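Local coordinates for putative uncharacterized protein (Dictyostelium purpureum, PDB 4R12), which probably acts as an essential, substrate-recruiting subunit of gamma-secretase, the complex that cleaves membrane proteins such as Notch receptors within the membrane, at residues Ile68-Asn78 with Gly93-Tyr104; Tyr15-Pro23 with Tyr579-Ile587. All coordinates share one frame; numbering follows the deposited sequence.

Interaction 1. Residues Ile68-Asn78 with Gly93-Tyr104; sequences IIVVLDTNYFN and GIIVLTDTKKTY. With NAG (2-acetamido-2-deoxy-beta-D-glucopyranose), chain C; NAG (2-acetamido-2-deoxy-beta-D-glucopyranose), chain D.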
loop_
_atom_site.group_PDB
_atom_site.type_symbol
_atom_site.label_atom_id
_atom_site.label_comp_id
_atom_site.label_asym_id
_atom_site.label_seq_id
_atom_site.Cartn_x
_atom_site.Cartn_y
_atom_site.Cartn_z
ATOM N N ILE A 68 -7.408 23.647 -23.769
ATOM C CA ILE A 68 -7.669 24.046 -22.386
ATOM C C ILE A 68 -7.112 23.050 -21.363
ATOM O O ILE A 68 -7.371 21.851 -21.469
ATOM C CB ILE A 68 -9.188 24.206 -22.141
ATOM C CG1 ILE A 68 -9.775 25.259 -23.088
ATOM C CG2 ILE A 68 -9.472 24.562 -20.680
ATOM C CD1 ILE A 68 -11.292 25.334 -23.064
ATOM N N ILE A 69 -6.345 23.556 -20.394
ATOM C CA ILE A 69 -5.982 22.809 -19.187
ATOM C C ILE A 69 -6.905 23.217 -18.040
ATOM O O ILE A 69 -6.802 24.326 -17.512
ATOM C CB ILE A 69 -4.525 23.057 -18.746
ATOM C CG1 ILE A 69 -3.543 22.723 -19.873
ATOM C CG2 ILE A 69 -4.201 22.252 -17.471
ATOM C CD1 ILE A 69 -3.662 21.304 -20.369
ATOM N N VAL A 70 -7.810 22.322 -17.662
ATOM C CA VAL A 70 -8.747 22.594 -16.578
ATOM C C VAL A 70 -8.076 22.452 -15.218
ATOM O O VAL A 70 -7.443 21.433 -14.921
ATOM C CB VAL A 70 -9.968 21.658 -16.640
ATOM C CG1 VAL A 70 -10.914 21.925 -15.471
ATOM C CG2 VAL A 70 -10.700 21.824 -17.963
ATOM N N VAL A 71 -8.210 23.486 -14.396
ATOM C CA VAL A 71 -7.730 23.460 -13.018
ATOM C C VAL A 71 -8.921 23.214 -12.104
ATOM O O VAL A 71 -9.883 23.980 -12.121
ATOM C CB VAL A 71 -7.035 24.775 -12.631
ATOM C CG1 VAL A 71 -6.506 24.695 -11.212
ATOM C CG2 VAL A 71 -5.910 25.084 -13.612
ATOM N N LEU A 72 -8.866 22.143 -11.322
ATOM C CA LEU A 72 -10.001 21.753 -10.494
ATOM C C LEU A 72 -9.755 21.948 -9.007
ATOM O O LEU A 72 -8.806 21.397 -8.455
ATOM C CB LEU A 72 -10.360 20.281 -10.735
ATOM C CG LEU A 72 -10.968 19.881 -12.076
ATOM C CD1 LEU A 72 -11.097 18.367 -12.154
ATOM C CD2 LEU A 72 -12.319 20.538 -12.239
ATOM N N ASP A 73 -10.621 22.722 -8.362
ATOM C CA ASP A 73 -10.763 22.619 -6.920
ATOM C C ASP A 73 -11.178 21.182 -6.673
ATOM O O ASP A 73 -11.975 20.625 -7.440
ATOM C CB ASP A 73 -11.811 23.589 -6.378
ATOM C CG ASP A 73 -11.973 23.492 -4.866
ATOM O OD1 ASP A 73 -12.679 22.570 -4.396
ATOM O OD2 ASP A 73 -11.397 24.342 -4.159
ATOM N N THR A 74 -10.650 20.564 -5.629
ATOM C CA THR A 74 -10.827 19.127 -5.507
ATOM C C THR A 74 -12.284 18.713 -5.277
ATOM O O THR A 74 -12.642 17.562 -5.533
ATOM C CB THR A 74 -9.945 18.545 -4.390
ATOM O OG1 THR A 74 -9.997 17.114 -4.452
ATOM C CG2 THR A 74 -10.395 19.030 -3.020
ATOM N N ASN A 75 -13.132 19.635 -4.821
ATOM C CA ASN A 75 -14.554 19.314 -4.688
ATOM C C ASN A 75 -15.186 18.963 -6.036
ATOM O O ASN A 75 -16.225 18.305 -6.096
ATOM C CB ASN A 75 -15.318 20.462 -4.038
ATOM C CG ASN A 75 -15.501 20.268 -2.536
ATOM O OD1 ASN A 75 -14.970 19.319 -1.949
ATOM N ND2 ASN A 75 -16.253 21.171 -1.908
ATOM N N TYR A 76 -14.540 19.387 -7.118
ATOM C CA TYR A 76 -15.033 19.104 -8.461
ATOM C C TYR A 76 -14.271 17.988 -9.176
ATOM O O TYR A 76 -14.519 17.713 -10.354
ATOM C CB TYR A 76 -15.015 20.392 -9.283
ATOM C CG TYR A 76 -16.084 21.325 -8.799
ATOM C CD1 TYR A 76 -15.854 22.183 -7.731
ATOM C CD2 TYR A 76 -17.351 21.303 -9.363
ATOM C CE1 TYR A 76 -16.853 23.024 -7.258
ATOM C CE2 TYR A 76 -18.348 22.131 -8.901
ATOM C CZ TYR A 76 -18.099 22.986 -7.850
ATOM O OH TYR A 76 -19.104 23.809 -7.400
ATOM N N PHE A 77 -13.375 17.324 -8.450
ATOM C CA PHE A 77 -12.637 16.185 -8.994
ATOM C C PHE A 77 -13.251 14.847 -8.579
ATOM O O PHE A 77 -12.967 14.321 -7.501
ATOM C CB PHE A 77 -11.162 16.238 -8.564
ATOM C CG PHE A 77 -10.334 15.100 -9.104
ATOM C CD1 PHE A 77 -10.180 14.921 -10.476
ATOM C CD2 PHE A 77 -9.714 14.210 -8.242
ATOM C CE1 PHE A 77 -9.407 13.881 -10.981
ATOM C CE2 PHE A 77 -8.949 13.157 -8.741
ATOM C CZ PHE A 77 -8.795 12.993 -10.110
ATOM N N ASN A 78 -14.189 14.378 -9.383
ATOM C CA ASN A 78 -14.873 13.105 -9.213
ATOM C C ASN A 78 -15.435 12.625 -10.578
ATOM O O ASN A 78 -15.466 13.392 -11.472
ATOM C CB ASN A 78 -15.934 13.161 -8.104
ATOM C CG ASN A 78 -17.159 13.976 -8.474
ATOM O OD1 ASN A 78 -17.549 13.994 -9.602
ATOM N ND2 ASN A 78 -17.784 14.632 -7.499
ATOM N N GLY A 93 -5.917 18.588 -20.634
ATOM C CA GLY A 93 -5.332 18.103 -19.403
ATOM C C GLY A 93 -6.061 18.655 -18.210
ATOM O O GLY A 93 -6.851 19.588 -18.337
ATOM N N ILE A 94 -5.797 18.072 -17.047
ATOM C CA ILE A 94 -6.393 18.542 -15.805
ATOM C C ILE A 94 -5.324 18.671 -14.728
ATOM O O ILE A 94 -4.433 17.823 -14.619
ATOM C CB ILE A 94 -7.517 17.593 -15.328
ATOM C CG1 ILE A 94 -8.709 17.670 -16.282
ATOM C CG2 ILE A 94 -7.975 17.928 -13.908
ATOM C CD1 ILE A 94 -9.751 16.609 -16.025
ATOM N N ILE A 95 -5.403 19.753 -13.958
ATOM C CA ILE A 95 -4.592 19.920 -12.761
ATOM C C ILE A 95 -5.514 19.922 -11.557
ATOM O O ILE A 95 -6.473 20.700 -11.501
ATOM C CB ILE A 95 -3.781 21.219 -12.786
ATOM C CG1 ILE A 95 -2.849 21.234 -13.995
ATOM C CG2 ILE A 95 -3.002 21.387 -11.488
ATOM C CD1 ILE A 95 -2.098 22.547 -14.182
ATOM N N VAL A 96 -5.236 19.039 -10.607
ATOM C CA VAL A 96 -6.053 18.951 -9.402
ATOM C C VAL A 96 -5.329 19.632 -8.247
ATOM O O VAL A 96 -4.184 19.301 -7.917
ATOM C CB VAL A 96 -6.391 17.483 -9.039
ATOM C CG1 VAL A 96 -7.170 17.417 -7.710
ATOM C CG2 VAL A 96 -7.185 16.823 -10.185
ATOM N N LEU A 97 -6.013 20.595 -7.640
ATOM C CA LEU A 97 -5.454 21.383 -6.554
ATOM C C LEU A 97 -5.575 20.633 -5.228
ATOM O O LEU A 97 -6.581 19.969 -4.971
ATOM C CB LEU A 97 -6.174 22.737 -6.469
ATOM C CG LEU A 97 -6.210 23.573 -7.760
ATOM C CD1 LEU A 97 -7.201 24.714 -7.605
ATOM C CD2 LEU A 97 -4.830 24.110 -8.111
ATOM N N THR A 98 -4.551 20.735 -4.395
ATOM C CA THR A 98 -4.591 20.095 -3.086
ATOM C C THR A 98 -4.415 21.097 -1.949
ATOM O O THR A 98 -4.064 20.689 -0.841
ATOM C CB THR A 98 -3.499 19.016 -2.948
ATOM O OG1 THR A 98 -2.209 19.647 -2.961
ATOM C CG2 THR A 98 -3.581 18.016 -4.099
ATOM N N ASP A 99 -4.642 22.390 -2.214
ATOM C CA ASP A 99 -4.549 23.397 -1.149
ATOM C C ASP A 99 -5.806 23.394 -0.273
ATOM O O ASP A 99 -5.799 23.918 0.841
ATOM C CB ASP A 99 -4.291 24.805 -1.715
ATOM C CG ASP A 99 -5.280 25.212 -2.803
ATOM O OD1 ASP A 99 -5.822 24.332 -3.515
ATOM O OD2 ASP A 99 -5.501 26.438 -2.956
ATOM N N THR A 100 -6.876 22.795 -0.787
ATOM C CA THR A 100 -8.069 22.487 0.002
ATOM C C THR A 100 -8.389 20.995 -0.121
ATOM O O THR A 100 -7.925 20.333 -1.050
ATOM C CB THR A 100 -9.289 23.287 -0.455
ATOM O OG1 THR A 100 -9.610 22.933 -1.807
ATOM C CG2 THR A 100 -9.037 24.794 -0.358
ATOM N N LYS A 101 -9.178 20.478 0.816
ATOM C CA LYS A 101 -9.589 19.074 0.831
ATOM C C LYS A 101 -11.022 18.939 0.352
ATOM O O LYS A 101 -11.733 19.934 0.253
ATOM C CB LYS A 101 -9.493 18.488 2.242
ATOM C CG LYS A 101 -8.088 18.250 2.773
ATOM C CD LYS A 101 -8.195 17.770 4.228
ATOM C CE LYS A 101 -6.829 17.518 4.851
ATOM N NZ LYS A 101 -6.350 16.152 4.534
ATOM N N LYS A 102 -11.466 17.716 0.079
ATOM C CA LYS A 102 -12.881 17.519 -0.234
ATOM C C LYS A 102 -13.707 17.695 1.030
ATOM O O LYS A 102 -13.291 17.281 2.102
ATOM C CB LYS A 102 -13.146 16.137 -0.839
ATOM C CG LYS A 102 -12.798 16.015 -2.313
ATOM C CD LYS A 102 -13.257 14.671 -2.871
ATOM C CE LYS A 102 -13.263 14.669 -4.407
ATOM N NZ LYS A 102 -11.906 14.968 -4.981
ATOM N N THR A 103 -14.881 18.295 0.900
ATOM C CA THR A 103 -15.773 18.476 2.044
ATOM C C THR A 103 -16.784 17.332 2.168
ATOM O O THR A 103 -17.729 17.410 2.952
ATOM C CB THR A 103 -16.540 19.794 1.940
ATOM O OG1 THR A 103 -17.292 19.811 0.721
ATOM C CG2 THR A 103 -15.565 20.973 1.946
ATOM N N TYR A 104 -16.580 16.273 1.396
ATOM C CA TYR A 104 -17.479 15.122 1.442
ATOM C C TYR A 104 -16.690 13.825 1.352
ATOM O O TYR A 104 -15.552 13.832 0.880
ATOM C CB TYR A 104 -18.515 15.207 0.316
ATOM C CG TYR A 104 -17.949 15.381 -1.081
ATOM C CD1 TYR A 104 -17.532 14.279 -1.828
ATOM C CD2 TYR A 104 -17.879 16.643 -1.671
ATOM C CE1 TYR A 104 -17.032 14.428 -3.123
ATOM C CE2 TYR A 104 -17.386 16.808 -2.972
ATOM C CZ TYR A 104 -16.961 15.690 -3.689
ATOM O OH TYR A 104 -16.479 15.830 -4.970
HETATM C C1 NAG C . -18.877 15.042 -7.361
HETATM C C2 NAG C . -20.005 14.855 -6.363
HETATM C C3 NAG C . -21.153 15.798 -6.587
HETATM C C4 NAG C . -20.714 17.225 -6.685
HETATM C C5 NAG C . -19.621 17.312 -7.752
HETATM C C6 NAG C . -19.019 18.683 -7.927
HETATM C C7 NAG C . -19.944 12.555 -5.796
HETATM C C8 NAG C . -20.375 11.174 -6.167
HETATM N N2 NAG C . -20.514 13.538 -6.431
HETATM O O3 NAG C . -22.053 15.634 -5.512
HETATM O O4 NAG C . -21.863 17.921 -7.078
HETATM O O5 NAG C . -18.571 16.402 -7.491
HETATM O O6 NAG C . -18.870 19.405 -6.739
HETATM O O7 NAG C . -19.112 12.725 -4.963
HETATM C C1 NAG D . -2.396 23.896 3.135
HETATM C C2 NAG D . -3.453 23.218 3.969
HETATM C C3 NAG D . -4.165 24.228 4.834
HETATM C C4 NAG D . -3.190 25.129 5.582
HETATM C C5 NAG D . -2.167 25.681 4.590
HETATM C C6 NAG D . -1.083 26.519 5.201
HETATM C C7 NAG D . -4.517 21.287 3.069
HETATM C C8 NAG D . -5.659 20.774 2.278
HETATM N N2 NAG D . -4.404 22.588 3.118
HETATM O O3 NAG D . -4.987 23.499 5.722
HETATM O O4 NAG D . -3.947 26.170 6.195
HETATM O O5 NAG D . -1.526 24.574 4.015
HETATM O O6 NAG D . -0.350 25.728 6.117
HETATM O O7 NAG D . -3.742 20.559 3.623
HETATM O O HOH W 1 -12.279 22.248 -1.770
HETATM O O HOH W 2 -7.055 17.265 -4.161
HETATM O O HOH W 3 -8.589 21.732 -4.054
#
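Val70 and Leu72 pair in parallel with Gly93, Ile95 and Leu97 through the backbone. Ile95 uses both its backbone N and its backbone O: the N gives to Val70 O (2.8 Å) and the O accepts from Leu72 N. Val70 N to Gly93 O and Leu97 N to Leu72 O lengthen the ladder.

Apolar contacts clothe both faces of the pair, with branched residues that suit extended chains and dense packing. On one, Ile69 CG2 lies against Ile95 CG1, and Val71 CG1, anti to the backbone N (chi1 -178°), meets Leu97 CD2 at 3.6 Å, the side chains crossing nearly at right angles. On the other, Leu72 CD1 touches Ile94 CG2, while Val96 CG2 sits over the Phe77 ring in a CH-pi contact, 3.7 Å from its centroid.

Polar contacts dominate beyond the strand ends. Lys102, long enough to reach inward and bent at its last torsion (chi4 59°), brings NZ to Thr74 O (2.8 Å), Thr74 OG1 (2.9 Å) and Phe77 O (2.8 Å); Tyr414 is a further partner. Thr74 O also accepts from Phe77 N, on the opposite face of its carbonyl plane. A leucine in place of Lys102 would probably leave these buried oxygens without their shared donor and the 74-77 turn less firmly held. The Asn75 amide suits a two-way grip: OD1 takes Thr103 N on an in-plane lone pair, and ND2 gives to Thr103 OG1. Tyr104 OH reaches Asn75 O (2.7 Å) from above the carbonyl plane, and O6 of the sugar attached to Asn78 binds that same oxygen. Water 3 joins Thr74 N, Leu97 O and Thr100 OG1.

Adjacent parallel strands joined through helix 79-83 form a beta-alpha-beta unit of the nicastrin small lobe, with its glycosylated asparagine at that helix's N-cap.

Interaction 2. Residues Tyr15-Pro23 with Tyr579-Ile587; sequences YTTLYSSYP and YTALKVFKI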
loop_
_atom_site.group_PDB
_atom_site.type_symbol
_atom_site.label_atom_id
_atom_site.label_comp_id
_atom_site.label_asym_id
_atom_site.label_seq_id
_atom_site.Cartn_x
_atom_site.Cartn_y
_atom_site.Cartn_z
ATOM N N TYR A 15 8.663 26.636 -18.923
ATOM C CA TYR A 15 9.411 27.865 -18.699
ATOM C C TYR A 15 9.391 28.258 -17.221
ATOM O O TYR A 15 10.033 29.227 -16.809
ATOM C CB TYR A 15 8.852 28.995 -19.564
ATOM C CG TYR A 15 9.919 29.944 -20.055
ATOM C CD1 TYR A 15 11.152 29.464 -20.492
ATOM C CD2 TYR A 15 9.699 31.317 -20.087
ATOM C CE1 TYR A 15 12.138 30.326 -20.941
ATOM C CE2 TYR A 15 10.675 32.188 -20.534
ATOM C CZ TYR A 15 11.894 31.688 -20.962
ATOM O OH TYR A 15 12.870 32.555 -21.409
ATOM N N THR A 16 8.628 27.499 -16.441
ATOM C CA THR A 16 8.639 27.556 -14.981
ATOM C C THR A 16 8.187 26.176 -14.522
ATOM O O THR A 16 6.990 25.886 -14.522
ATOM C CB THR A 16 7.696 28.647 -14.403
ATOM O OG1 THR A 16 7.881 29.882 -15.108
ATOM C CG2 THR A 16 7.960 28.867 -12.916
ATOM N N THR A 17 9.136 25.310 -14.175
ATOM C CA THR A 17 8.801 23.920 -13.876
ATOM C C THR A 17 8.359 23.731 -12.423
ATOM O O THR A 17 9.060 24.108 -11.483
ATOM C CB THR A 17 9.980 22.967 -14.178
ATOM O OG1 THR A 17 10.193 22.910 -15.594
ATOM C CG2 THR A 17 9.671 21.558 -13.678
ATOM N N LEU A 18 7.180 23.146 -12.251
ATOM C CA LEU A 18 6.662 22.877 -10.923
ATOM C C LEU A 18 7.002 21.444 -10.559
ATOM O O LEU A 18 6.499 20.500 -11.168
ATOM C CB LEU A 18 5.167 23.141 -10.877
ATOM C CG LEU A 18 4.858 24.584 -11.287
ATOM C CD1 LEU A 18 3.387 24.728 -11.614
ATOM C CD2 LEU A 18 5.277 25.576 -10.202
ATOM N N TYR A 19 7.882 21.295 -9.575
ATOM C CA TYR A 19 8.582 20.030 -9.354
ATOM C C TYR A 19 7.784 19.065 -8.503
ATOM O O TYR A 19 7.833 17.854 -8.719
ATOM C CB TYR A 19 9.950 20.284 -8.711
ATOM C CG TYR A 19 10.874 21.120 -9.569
ATOM C CD1 TYR A 19 11.679 20.531 -10.546
ATOM C CD2 TYR A 19 10.940 22.502 -9.411
ATOM C CE1 TYR A 19 12.527 21.298 -11.336
ATOM C CE2 TYR A 19 11.785 23.278 -10.197
ATOM C CZ TYR A 19 12.575 22.673 -11.155
ATOM O OH TYR A 19 13.412 23.452 -11.931
ATOM N N SER A 20 7.061 19.594 -7.533
ATOM C CA SER A 20 6.210 18.756 -6.716
ATOM C C SER A 20 4.892 18.547 -7.423
ATOM O O SER A 20 3.886 19.119 -7.041
ATOM C CB SER A 20 5.988 19.360 -5.358
ATOM O OG SER A 20 7.206 19.786 -4.804
ATOM N N SER A 21 4.937 17.738 -8.475
ATOM C CA SER A 21 3.743 17.327 -9.215
ATOM C C SER A 21 3.568 15.806 -9.179
ATOM O O SER A 21 4.550 15.049 -9.156
ATOM C CB SER A 21 3.807 17.807 -10.665
ATOM O OG SER A 21 4.653 16.974 -11.437
ATOM N N TYR A 22 2.307 15.368 -9.193
ATOM C CA TYR A 22 1.980 13.970 -8.968
ATOM C C TYR A 22 1.063 13.470 -10.082
ATOM O O TYR A 22 -0.136 13.732 -10.077
ATOM C CB TYR A 22 1.319 13.792 -7.601
ATOM C CG TYR A 22 2.014 14.548 -6.481
ATOM C CD1 TYR A 22 3.207 14.094 -5.943
ATOM C CD2 TYR A 22 1.465 15.717 -5.957
ATOM C CE1 TYR A 22 3.856 14.795 -4.919
ATOM C CE2 TYR A 22 2.102 16.417 -4.934
ATOM C CZ TYR A 22 3.295 15.949 -4.420
ATOM O OH TYR A 22 3.928 16.630 -3.390
ATOM N N PRO A 23 1.638 12.748 -11.044
ATOM C CA PRO A 23 0.895 12.368 -12.254
ATOM C C PRO A 23 -0.048 11.187 -12.048
ATOM O O PRO A 23 0.187 10.306 -11.209
ATOM C CB PRO A 23 2.006 11.996 -13.235
ATOM C CG PRO A 23 3.112 11.474 -12.351
ATOM C CD PRO A 23 3.036 12.277 -11.066
ATOM N N TYR A 579 9.915 10.371 -18.437
ATOM C CA TYR A 579 9.900 11.463 -17.466
ATOM C C TYR A 579 8.528 12.121 -17.346
ATOM O O TYR A 579 7.685 12.027 -18.247
ATOM C CB TYR A 579 10.933 12.528 -17.840
ATOM C CG TYR A 579 10.447 13.467 -18.918
ATOM C CD1 TYR A 579 10.393 13.057 -20.239
ATOM C CD2 TYR A 579 10.031 14.758 -18.611
ATOM C CE1 TYR A 579 9.942 13.903 -21.231
ATOM C CE2 TYR A 579 9.576 15.615 -19.594
ATOM C CZ TYR A 579 9.533 15.181 -20.906
ATOM O OH TYR A 579 9.084 16.022 -21.903
ATOM N N THR A 580 8.330 12.805 -16.225
ATOM C CA THR A 580 7.098 13.525 -15.943
ATOM C C THR A 580 7.413 14.979 -15.594
ATOM O O THR A 580 8.337 15.238 -14.820
ATOM C CB THR A 580 6.332 12.846 -14.790
ATOM O OG1 THR A 580 5.503 11.804 -15.320
ATOM C CG2 THR A 580 5.474 13.855 -14.034
ATOM N N ALA A 581 6.667 15.928 -16.163
ATOM C CA ALA A 581 6.915 17.341 -15.864
ATOM C C ALA A 581 5.686 18.233 -16.035
ATOM O O ALA A 581 4.822 17.997 -16.886
ATOM C CB ALA A 581 8.055 17.869 -16.730
ATOM N N LEU A 582 5.635 19.275 -15.212
ATOM C CA LEU A 582 4.577 20.267 -15.264
ATOM C C LEU A 582 5.198 21.656 -15.354
ATOM O O LEU A 582 5.978 22.061 -14.486
ATOM C CB LEU A 582 3.669 20.144 -14.033
ATOM C CG LEU A 582 2.499 21.106 -13.811
ATOM C CD1 LEU A 582 1.856 21.557 -15.107
ATOM C CD2 LEU A 582 1.457 20.399 -12.953
ATOM N N LYS A 583 4.859 22.375 -16.414
ATOM C CA LYS A 583 5.428 23.687 -16.656
ATOM C C LYS A 583 4.320 24.710 -16.822
ATOM O O LYS A 583 3.292 24.424 -17.437
ATOM C CB LYS A 583 6.317 23.668 -17.907
ATOM C CG LYS A 583 7.329 22.528 -17.941
ATOM C CD LYS A 583 7.854 22.290 -19.357
ATOM C CE LYS A 583 8.782 21.083 -19.405
ATOM N NZ LYS A 583 9.199 20.748 -20.798
ATOM N N VAL A 584 4.531 25.900 -16.269
ATOM C CA VAL A 584 3.586 26.996 -16.430
ATOM C C VAL A 584 4.290 28.144 -17.155
ATOM O O VAL A 584 5.502 28.320 -17.023
ATOM C CB VAL A 584 3.011 27.443 -15.062
ATOM C CG1 VAL A 584 2.217 28.729 -15.182
ATOM C CG2 VAL A 584 2.125 26.345 -14.497
ATOM N N PHE A 585 3.531 28.892 -17.948
ATOM C CA PHE A 585 4.086 29.929 -18.806
ATOM C C PHE A 585 2.981 30.889 -19.215
ATOM O O PHE A 585 1.797 30.559 -19.104
ATOM C CB PHE A 585 4.730 29.298 -20.038
ATOM C CG PHE A 585 3.800 28.402 -20.804
ATOM C CD1 PHE A 585 2.995 28.912 -21.808
ATOM C CD2 PHE A 585 3.709 27.057 -20.497
ATOM C CE1 PHE A 585 2.124 28.096 -22.503
ATOM C CE2 PHE A 585 2.842 26.233 -21.187
ATOM C CZ PHE A 585 2.048 26.753 -22.192
ATOM N N LYS A 586 3.348 32.072 -19.698
ATOM C CA LYS A 586 2.337 32.979 -20.229
ATOM C C LYS A 586 2.187 32.771 -21.729
ATOM O O LYS A 586 3.173 32.602 -22.444
ATOM C CB LYS A 586 2.668 34.437 -19.903
ATOM C CG LYS A 586 1.866 34.964 -18.714
ATOM C CD LYS A 586 1.996 36.469 -18.523
ATOM C CE LYS A 586 1.015 36.962 -17.460
ATOM N NZ LYS A 586 1.206 38.405 -17.133
ATOM N N ILE A 587 0.942 32.754 -22.194
ATOM C CA ILE A 587 0.646 32.544 -23.604
ATOM C C ILE A 587 1.035 33.763 -24.431
ATOM O O ILE A 587 0.241 34.267 -25.225
ATOM C CB ILE A 587 -0.847 32.224 -23.802
ATOM C CG1 ILE A 587 -1.195 30.879 -23.160
ATOM C CG2 ILE A 587 -1.201 32.221 -25.281
ATOM C CD1 ILE A 587 -2.680 30.609 -23.076
HETATM O O HOH W 4 6.628 18.385 -12.609
#
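A single antiparallel beta bridge, centred on the non-hydrogen-bonded pair Thr17 and Lys583, fastens the start of the modelled chain to strand 581-586 near its end. Two nearly straight backbone bonds flank the pair: Val584 N gives to Thr16 O at 3.0 Å, tilted 28° from the carbonyl plane, and Leu18 N gives to Leu582 O at 2.8 Å, almost in line with the carbonyl. The alternate residues Ala581, Lys583 and Phe585 bond the other way, to strand 169-174, so strand 581-586 is flanked by two backbones.

On the face turned to helix 148-160, Leu18 CG is anti to its carbonyl carbon (chi1 -58°), from where CD1 presses on Val584 CG2 at 3.5 Å, the two side chains meeting at a slant. Both residues also rest on Ile154 of that helix. Leucine and valine suit this side, where branched methyls pack between strand and helix. Leu582 lies next to them, with its CB 4.1 Å from Ser21 CB and with Phe144 and Ile146 also against it.

The other face is mixed. Thr17 and Lys583 lie side by side and point the same way, OG1 of the threonine 3.7 Å from CG of the lysine; the extended lysine chain carries its amine on toward Asp174, a long and weak ion pair. Tyr15 CB meets Phe585 CB at 4.2 Å. Past the bridge the backbones part, and water 4 links them: it gives to Leu18 O (2.6 Å), bonds Ser21 OG and weakly accepts from Leu582 N. Farther along, Pro23 CG packs on Thr580 CG2 at 3.8 Å.

With two direct backbone bonds, one bridging water and a few small apolar contacts, mainly Leu18 with Val584 and Leu582, the tail is probably held chiefly by its main chain and apolar packing, with charge contributing little.

From the N terminus, residues 15-23 come first, and their partner 579-587 follows more than 550 residues later, so interaction 2 closes a loop holding nearly the whole modelled chain, large lobe included. Interaction 1 is nested inside that loop and closes a short one of its own through helix 79-83; the two do not cross. Their centres lie about 17 Å apart, and they meet where Ile95 CD1 packs on Leu582 CD1 at 4.2 Å. Strand 143-146 pairs with both 90-96 and 21-29, while 169-174 links 581-586 to 43-50 and thence to 67-72. Interaction 1 thus builds the small lobe locally, and interaction 2 brings both ends of the modelled chain to it.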